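Local coordinates for adenosyl-chloride synthase (Thermotoga maritima, PDB 2ZBV), which binds adenosine and probably uses S-adenosyl-L-methionine as substrate, like other members of the SAM hydrolase and SAM-dependent halogenase family, at the interface of chains A and B. Numbering follows the deposited sequence. Chains: chain A/B, Uncharacterized conserved protein.

Contact 1: the interface of chains A and B. Residues chain A 69, 71-73, 124-125; chain B 218-221, 231-232.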
ATOM      1  N   TYR A  69      -0.871 -21.378  -1.946  1.00 20.74           N
ATOM      2  CA  TYR A  69      -0.287 -22.163  -0.853  1.00 20.51           C
ATOM      3  C   TYR A  69       0.338 -23.466  -1.349  1.00 19.97           C
ATOM      4  O   TYR A  69       1.214 -24.029  -0.693  1.00 19.84           O
ATOM      5  CB  TYR A  69      -1.356 -22.474   0.202  1.00 20.93           C
ATOM      6  CG  TYR A  69      -2.536 -23.254  -0.349  1.00 23.72           C
ATOM      7  CD1 TYR A  69      -2.513 -24.647  -0.413  1.00 26.49           C
ATOM      8  CD2 TYR A  69      -3.659 -22.592  -0.840  1.00 23.74           C
ATOM      9  CE1 TYR A  69      -3.583 -25.365  -0.958  1.00 25.98           C
ATOM     10  CE2 TYR A  69      -4.730 -23.292  -1.388  1.00 28.10           C
ATOM     11  CZ  TYR A  69      -4.687 -24.675  -1.446  1.00 29.60           C
ATOM     12  OH  TYR A  69      -5.738 -25.358  -2.014  1.00 32.29           O
ATOM     13  N   VAL A  71       2.173 -23.795  -3.942  1.00 19.63           N
ATOM     14  CA  VAL A  71       3.289 -23.468  -4.810  1.00 18.81           C
ATOM     15  C   VAL A  71       4.363 -24.559  -4.697  1.00 21.46           C
ATOM     16  O   VAL A  71       4.709 -24.995  -3.598  1.00 20.20           O
ATOM     17  CB  VAL A  71       3.889 -22.084  -4.433  1.00 20.91           C
ATOM     18  CG1 VAL A  71       4.490 -22.134  -3.019  1.00 17.65           C
ATOM     19  CG2 VAL A  71       4.930 -21.662  -5.460  1.00 16.40           C
ATOM     20  N   GLY A  72       4.865 -25.021  -5.838  1.00 21.53           N
ATOM     21  CA  GLY A  72       5.901 -26.040  -5.820  1.00 23.45           C
ATOM     22  C   GLY A  72       5.428 -27.485  -5.781  1.00 24.78           C
ATOM     23  O   GLY A  72       6.249 -28.397  -5.837  1.00 25.74           O
ATOM     24  N   THR A  73       4.119 -27.704  -5.684  1.00 25.68           N
ATOM     25  CA  THR A  73       3.574 -29.061  -5.650  1.00 26.58           C
ATOM     26  C   THR A  73       3.095 -29.450  -7.052  1.00 27.98           C
ATOM     27  O   THR A  73       3.384 -28.755  -8.021  1.00 27.32           O
ATOM     28  CB  THR A  73       2.391 -29.172  -4.660  1.00 26.40           C
ATOM     29  OG1 THR A  73       1.299 -28.373  -5.126  1.00 23.17           O
ATOM     30  CG2 THR A  73       2.805 -28.690  -3.271  1.00 26.39           C
ATOM     31  N   PHE A 124      11.382 -22.951  -5.950  1.00 27.07           N
ATOM     32  CA  PHE A 124      10.342 -23.902  -5.582  1.00 27.52           C
ATOM     33  C   PHE A 124       9.127 -23.244  -4.953  1.00 27.68           C
ATOM     34  O   PHE A 124       8.018 -23.750  -5.080  1.00 28.38           O
ATOM     35  CB  PHE A 124      10.874 -24.941  -4.588  1.00 29.89           C
ATOM     36  CG  PHE A 124      12.058 -25.712  -5.086  1.00 32.01           C
ATOM     37  CD1 PHE A 124      12.006 -26.382  -6.304  1.00 32.61           C
ATOM     38  CD2 PHE A 124      13.223 -25.779  -4.328  1.00 32.03           C
ATOM     39  CE1 PHE A 124      13.103 -27.112  -6.760  1.00 35.32           C
ATOM     40  CE2 PHE A 124      14.329 -26.505  -4.772  1.00 33.46           C
ATOM     41  CZ  PHE A 124      14.270 -27.173  -5.990  1.00 34.87           C
ATOM     42  N   THR A 125       9.327 -22.116  -4.279  1.00 25.04           N
ATOM     43  CA  THR A 125       8.216 -21.478  -3.589  1.00 25.45           C
ATOM     44  C   THR A 125       7.802 -20.063  -4.006  1.00 23.73           C
ATOM     45  O   THR A 125       7.072 -19.399  -3.273  1.00 23.36           O
ATOM     46  CB  THR A 125       8.475 -21.492  -2.063  1.00 26.48           C
ATOM     47  OG1 THR A 125       9.685 -20.786  -1.772  1.00 27.79           O
ATOM     48  CG2 THR A 125       8.620 -22.934  -1.563  1.00 29.54           C
TER
ATOM     49  N   LYS B 218      11.111 -28.867  -0.452  1.00 27.37           N
ATOM     50  CA  LYS B 218      11.179 -27.928  -1.559  1.00 30.63           C
ATOM     51  C   LYS B 218       9.939 -27.037  -1.553  1.00 30.29           C
ATOM     52  O   LYS B 218      10.041 -25.836  -1.771  1.00 32.84           O
ATOM     53  CB  LYS B 218      11.288 -28.687  -2.887  1.00 29.92           C
ATOM     54  CG  LYS B 218      12.551 -29.533  -3.005  1.00 31.25           C
ATOM     55  CD  LYS B 218      12.644 -30.217  -4.357  1.00 33.16           C
ATOM     56  CE  LYS B 218      13.953 -30.976  -4.501  1.00 36.29           C
ATOM     57  NZ  LYS B 218      14.175 -31.428  -5.908  1.00 38.81           N
ATOM     58  N   ALA B 219       8.779 -27.628  -1.276  1.00 29.73           N
ATOM     59  CA  ALA B 219       7.521 -26.881  -1.245  1.00 29.04           C
ATOM     60  C   ALA B 219       6.840 -26.948   0.124  1.00 28.40           C
ATOM     61  O   ALA B 219       6.930 -27.956   0.822  1.00 28.19           O
ATOM     62  CB  ALA B 219       6.574 -27.422  -2.316  1.00 29.44           C
ATOM     63  N   PHE B 220       6.152 -25.873   0.503  1.00 26.61           N
ATOM     64  CA  PHE B 220       5.443 -25.831   1.781  1.00 26.41           C
ATOM     65  C   PHE B 220       4.553 -27.063   1.881  1.00 27.42           C
ATOM     66  O   PHE B 220       4.460 -27.700   2.936  1.00 25.18           O
ATOM     67  CB  PHE B 220       4.559 -24.583   1.868  1.00 23.48           C
ATOM     68  CG  PHE B 220       5.301 -23.297   1.644  1.00 24.60           C
ATOM     69  CD1 PHE B 220       6.203 -22.822   2.596  1.00 22.69           C
ATOM     70  CD2 PHE B 220       5.117 -22.571   0.471  1.00 20.83           C
ATOM     71  CE1 PHE B 220       6.909 -21.647   2.379  1.00 23.64           C
ATOM     72  CE2 PHE B 220       5.818 -21.394   0.245  1.00 21.43           C
ATOM     73  CZ  PHE B 220       6.717 -20.929   1.198  1.00 20.83           C
ATOM     74  N   GLY B 221       3.910 -27.387   0.763  1.00 27.88           N
ATOM     75  CA  GLY B 221       3.005 -28.522   0.709  1.00 29.77           C
ATOM     76  C   GLY B 221       3.636 -29.900   0.768  1.00 31.09           C
ATOM     77  O   GLY B 221       2.927 -30.907   0.720  1.00 31.79           O
ATOM     78  N   HIS B 231      13.689 -24.829   4.033  1.00 25.01           N
ATOM     79  CA  HIS B 231      13.833 -24.817   2.580  1.00 25.19           C
ATOM     80  C   HIS B 231      14.517 -23.538   2.105  1.00 24.10           C
ATOM     81  O   HIS B 231      14.737 -22.614   2.883  1.00 23.65           O
ATOM     82  CB  HIS B 231      12.445 -24.896   1.936  1.00 25.52           C
ATOM     83  CG  HIS B 231      11.647 -23.641   2.100  1.00 28.41           C
ATOM     84  ND1 HIS B 231      11.169 -22.919   1.028  1.00 31.69           N
ATOM     85  CD2 HIS B 231      11.318 -22.933   3.207  1.00 30.51           C
ATOM     86  CE1 HIS B 231      10.585 -21.817   1.466  1.00 32.21           C
ATOM     87  NE2 HIS B 231      10.663 -21.800   2.784  1.00 31.47           N
ATOM     88  N   PRO B 232      14.860 -23.470   0.812  1.00 25.02           N
ATOM     89  CA  PRO B 232      15.510 -22.259   0.312  1.00 26.04           C
ATOM     90  C   PRO B 232      14.431 -21.261  -0.097  1.00 26.99           C
ATOM     91  O   PRO B 232      13.482 -21.632  -0.791  1.00 26.72           O
ATOM     92  CB  PRO B 232      16.298 -22.769  -0.883  1.00 26.76           C
ATOM     93  CG  PRO B 232      15.368 -23.805  -1.453  1.00 28.96           C
ATOM     94  CD  PRO B 232      14.852 -24.531  -0.213  1.00 26.70           C
TER
HETATM   95  O   HOH W   1       3.628 -25.476  -1.283  1.00 20.76           O
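Two loops of the N-terminal domain of chain A, 69-73 and 124-125, meet the segment 218-221 of the C-terminal domain of chain B, which runs into the 3-10 helix 220-222, at a wall of the adenosine pocket. Packing dominates: no N or O of one chain comes within bonding reach of the other, and a water carries a polar link between them. The aliphatic chain of B:Lys218, extended beyond CG, runs obliquely across one face of the A:Phe124 ring. Its CB lies 3.9 Å from the centroid of the A:Phe124 ring in a CH-pi contact, displaced toward the rim, and its CD continues past A:Phe124 CZ. B:Pro232 CG lies more loosely near A:Phe124 CD2.

B:Phe220, with CG anti to its carbonyl carbon (chi1 -55°), turns its ring toward A:Val71 and A:Thr125. A:Val71 CG1 sits 3.6 Å from B:Phe220 CD2, while A:Thr125 CB approaches B:Phe220 CE2 at 3.5 Å. The methyl CG2 of A:Thr125 lies above one face near the rim, a placement that would limit rotation of the phenyl ring. A:Thr125 also meets B:His231 tip to tip: its hydroxyl OG1 stands in the plane of the imidazole, at the edge, 3.5 Å from B:His231 CE1, a contact rather than a hydrogen bond.

The methyl of B:Ala219 presses against the backbone of A:Val71 and A:Gly72. Beside it, one water joins the chains, 2.9 Å from A:Tyr69 O and 2.6 Å from A:Val71 O. The same water lies 2.8 Å from the amide B:Gly221 N, with an angle of 154° at the hydrogen.

Contact 2: the interface of chains A and B. Residues chain A 7-9, 12, 14, 41; chain B 178-180, 234, 239.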
ATOM      1  N   ASP A   7      -1.708 -12.432  -1.917  1.00 14.75           N
ATOM      2  CA  ASP A   7      -1.792 -12.462  -0.460  1.00 15.27           C
ATOM      3  C   ASP A   7      -0.378 -12.203   0.069  1.00 14.41           C
ATOM      4  O   ASP A   7      -0.058 -12.555   1.199  1.00 14.53           O
ATOM      5  CB  ASP A   7      -2.299 -13.837   0.022  1.00 14.66           C
ATOM      6  CG  ASP A   7      -1.359 -14.990  -0.361  1.00 16.43           C
ATOM      7  OD1 ASP A   7      -0.566 -14.829  -1.312  1.00 17.95           O
ATOM      8  OD2 ASP A   7      -1.426 -16.065   0.274  1.00 15.20           O
ATOM      9  N   TRP A   8       0.461 -11.570  -0.753  1.00 13.86           N
ATOM     10  CA  TRP A   8       1.851 -11.316  -0.374  1.00 15.10           C
ATOM     11  C   TRP A   8       2.081 -10.182   0.621  1.00 14.96           C
ATOM     12  O   TRP A   8       3.075 -10.191   1.339  1.00 15.10           O
ATOM     13  CB  TRP A   8       2.714 -11.048  -1.612  1.00 14.30           C
ATOM     14  CG  TRP A   8       2.652 -12.110  -2.680  1.00 16.50           C
ATOM     15  CD1 TRP A   8       2.010 -13.317  -2.618  1.00 13.58           C
ATOM     16  CD2 TRP A   8       3.166 -11.999  -4.010  1.00 16.12           C
ATOM     17  NE1 TRP A   8       2.081 -13.954  -3.833  1.00 16.06           N
ATOM     18  CE2 TRP A   8       2.785 -13.168  -4.706  1.00 16.14           C
ATOM     19  CE3 TRP A   8       3.908 -11.018  -4.684  1.00 15.50           C
ATOM     20  CZ2 TRP A   8       3.119 -13.385  -6.052  1.00 17.53           C
ATOM     21  CZ3 TRP A   8       4.241 -11.232  -6.026  1.00 16.32           C
ATOM     22  CH2 TRP A   8       3.844 -12.408  -6.692  1.00 17.67           C
ATOM     23  N   GLY A   9       1.175  -9.217   0.660  1.00 14.48           N
ATOM     24  CA  GLY A   9       1.326  -8.088   1.569  1.00 16.90           C
ATOM     25  C   GLY A   9       2.213  -7.019   0.945  1.00 19.04           C
ATOM     26  O   GLY A   9       3.056  -7.326   0.114  1.00 18.27           O
ATOM     27  N   SER A  12       6.371  -6.784   2.538  1.00 24.23           N
ATOM     28  CA  SER A  12       7.521  -7.499   1.986  1.00 24.00           C
ATOM     29  C   SER A  12       7.893  -6.926   0.619  1.00 21.13           C
ATOM     30  O   SER A  12       7.142  -6.138   0.040  1.00 19.84           O
ATOM     31  CB  SER A  12       7.207  -8.993   1.846  1.00 26.99           C
ATOM     32  OG  SER A  12       6.990  -9.587   3.116  1.00 30.21           O
ATOM     33  N   TYR A  14       8.238  -8.773  -2.019  1.00 16.34           N
ATOM     34  CA  TYR A  14       7.748  -9.693  -3.037  1.00 16.12           C
ATOM     35  C   TYR A  14       6.985  -9.015  -4.162  1.00 16.22           C
ATOM     36  O   TYR A  14       7.231  -9.277  -5.340  1.00 14.36           O
ATOM     37  CB  TYR A  14       6.855 -10.764  -2.404  1.00 18.48           C
ATOM     38  CG  TYR A  14       7.508 -11.520  -1.262  1.00 19.29           C
ATOM     39  CD1 TYR A  14       8.827 -11.960  -1.360  1.00 19.62           C
ATOM     40  CD2 TYR A  14       6.790 -11.832  -0.107  1.00 19.20           C
ATOM     41  CE1 TYR A  14       9.418 -12.698  -0.335  1.00 23.65           C
ATOM     42  CE2 TYR A  14       7.367 -12.572   0.928  1.00 21.28           C
ATOM     43  CZ  TYR A  14       8.682 -13.004   0.806  1.00 24.29           C
ATOM     44  OH  TYR A  14       9.259 -13.743   1.822  1.00 28.45           O
ATOM     45  N   PHE A  41      -3.049 -17.339   2.262  1.00 18.46           N
ATOM     46  CA  PHE A  41      -3.650 -18.560   1.729  1.00 18.43           C
ATOM     47  C   PHE A  41      -5.160 -18.539   1.525  1.00 20.01           C
ATOM     48  O   PHE A  41      -5.742 -19.564   1.160  1.00 20.12           O
ATOM     49  CB  PHE A  41      -3.309 -19.763   2.631  1.00 17.07           C
ATOM     50  CG  PHE A  41      -2.053 -19.584   3.456  1.00 18.79           C
ATOM     51  CD1 PHE A  41      -0.841 -19.261   2.856  1.00 16.52           C
ATOM     52  CD2 PHE A  41      -2.097 -19.719   4.844  1.00 19.87           C
ATOM     53  CE1 PHE A  41       0.304 -19.071   3.625  1.00 18.48           C
ATOM     54  CE2 PHE A  41      -0.952 -19.533   5.625  1.00 19.42           C
ATOM     55  CZ  PHE A  41       0.252 -19.207   5.011  1.00 18.31           C
TER
ATOM     56  N   ASP B 178       8.588 -12.513   7.074  1.00 23.68           N
ATOM     57  CA  ASP B 178       7.647 -11.925   6.126  1.00 24.31           C
ATOM     58  C   ASP B 178       6.202 -11.919   6.621  1.00 24.77           C
ATOM     59  O   ASP B 178       5.927 -12.294   7.762  1.00 23.65           O
ATOM     60  CB  ASP B 178       7.754 -12.617   4.750  1.00 24.63           C
ATOM     61  CG  ASP B 178       7.253 -14.052   4.757  1.00 23.97           C
ATOM     62  OD1 ASP B 178       6.559 -14.451   5.713  1.00 23.41           O
ATOM     63  OD2 ASP B 178       7.538 -14.780   3.779  1.00 22.37           O
ATOM     64  N   THR B 179       5.282 -11.483   5.765  1.00 25.58           N
ATOM     65  CA  THR B 179       3.873 -11.405   6.140  1.00 25.80           C
ATOM     66  C   THR B 179       3.261 -12.741   6.521  1.00 24.10           C
ATOM     67  O   THR B 179       2.314 -12.787   7.303  1.00 24.10           O
ATOM     68  CB  THR B 179       3.024 -10.800   5.012  1.00 30.09           C
ATOM     69  OG1 THR B 179       3.628  -9.578   4.566  1.00 38.52           O
ATOM     70  CG2 THR B 179       1.617 -10.507   5.510  1.00 32.25           C
ATOM     71  N   PHE B 180       3.785 -13.832   5.969  1.00 22.92           N
ATOM     72  CA  PHE B 180       3.255 -15.158   6.292  1.00 23.30           C
ATOM     73  C   PHE B 180       3.808 -15.665   7.621  1.00 24.17           C
ATOM     74  O   PHE B 180       3.280 -16.610   8.206  1.00 24.62           O
ATOM     75  CB  PHE B 180       3.614 -16.151   5.188  1.00 22.62           C
ATOM     76  CG  PHE B 180       3.143 -15.731   3.830  1.00 23.09           C
ATOM     77  CD1 PHE B 180       1.790 -15.768   3.508  1.00 20.40           C
ATOM     78  CD2 PHE B 180       4.046 -15.255   2.886  1.00 22.19           C
ATOM     79  CE1 PHE B 180       1.343 -15.333   2.265  1.00 23.20           C
ATOM     80  CE2 PHE B 180       3.605 -14.816   1.634  1.00 23.79           C
ATOM     81  CZ  PHE B 180       2.252 -14.856   1.328  1.00 22.03           C
ATOM     82  N   SER B 234      13.051 -17.655  -1.997  1.00 26.58           N
ATOM     83  CA  SER B 234      13.234 -17.133  -3.352  1.00 28.56           C
ATOM     84  C   SER B 234      14.512 -16.346  -3.613  1.00 29.49           C
ATOM     85  O   SER B 234      14.745 -15.899  -4.740  1.00 31.00           O
ATOM     86  CB  SER B 234      12.036 -16.274  -3.740  1.00 26.05           C
ATOM     87  OG  SER B 234      11.965 -15.122  -2.927  1.00 25.63           O
ATOM     88  N   GLU B 239      15.233 -20.826   4.853  1.00 22.80           N
ATOM     89  CA  GLU B 239      14.089 -20.239   5.534  1.00 24.39           C
ATOM     90  C   GLU B 239      13.296 -21.311   6.274  1.00 23.56           C
ATOM     91  O   GLU B 239      13.185 -22.438   5.802  1.00 23.49           O
ATOM     92  CB  GLU B 239      13.182 -19.553   4.505  1.00 25.21           C
ATOM     93  CG  GLU B 239      11.931 -18.884   5.059  1.00 25.45           C
ATOM     94  CD  GLU B 239      11.093 -18.228   3.954  1.00 30.39           C
ATOM     95  OE1 GLU B 239      10.465 -18.960   3.156  1.00 29.89           O
ATOM     96  OE2 GLU B 239      11.073 -16.980   3.875  1.00 32.50           O
TER
HETATM   97  O   HOH W   2       6.091  -8.925   5.448  1.00 37.62           O
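A:Tyr14, at the start of helix 14-25, has CG anti to its carbonyl carbon (chi1 -54°), whereas B:Asp178 holds CG in the crowded position between backbone N and carbonyl carbon (chi1 69°); together these torsions bring phenol and carboxylate into contact at the interface, beside the adenosine pocket. The side chains cross at about a right angle, their planes 78° apart. A:Tyr14 OH donates a 2.8 Å hydrogen bond to B:Asp178 OD2, which lies in the plane of the phenol ring and accepts through its anti lone pair, away from OD1. This bond may favour the charged form of the carboxylate.

B:Phe180 points its CE1-CZ edge at A:Asp7. The carboxylate carbon A:Asp7 CG lies in the plane of the phenyl ring, 3.8 Å from B:Phe180 CE1, and the backbone oxygen A:Asp7 O is 3.3 Å from B:Phe180 CZ. At the neighbouring corner of the ring, and off its plane, A:Phe41 CE1 packs obliquely, 3.6 Å from B:Phe180 CD1. Within chain A, the amide A:Phe41 N donates to A:Asp7 OD2 at 2.9 Å, through the anti lone pair, which would help hold the A:Asp7 carboxylate in place.

The hydroxyl of B:Thr179 makes a weak bond to A:Trp8 O. A water also bridges the chains here, 2.6 Å from A:Ser12 OG and 2.7 Å from B:Thr179 OG1.

Contact 1 and contact 2 lie along the same A-B interface, their C-alpha centres about 13 Å apart, and have no residue in common. In both, loops, and in contact 2 also the start of helix 14-25, of the N-terminal domain of chain A face the C-terminal domain of chain B; strand 228-232 contributes to contact 1 and strand 237-242 to contact 2. Adenosine-pocket residues occur in both, among them A:Tyr69, A:Val71, A:Thr125 and B:Phe220 in the first, A:Asp7, A:Trp8, A:Phe41 and B:Phe180 in the second. The pocket is therefore probably completed by two subunits, which would tie ligand binding to assembly of the deposited three-copy complex.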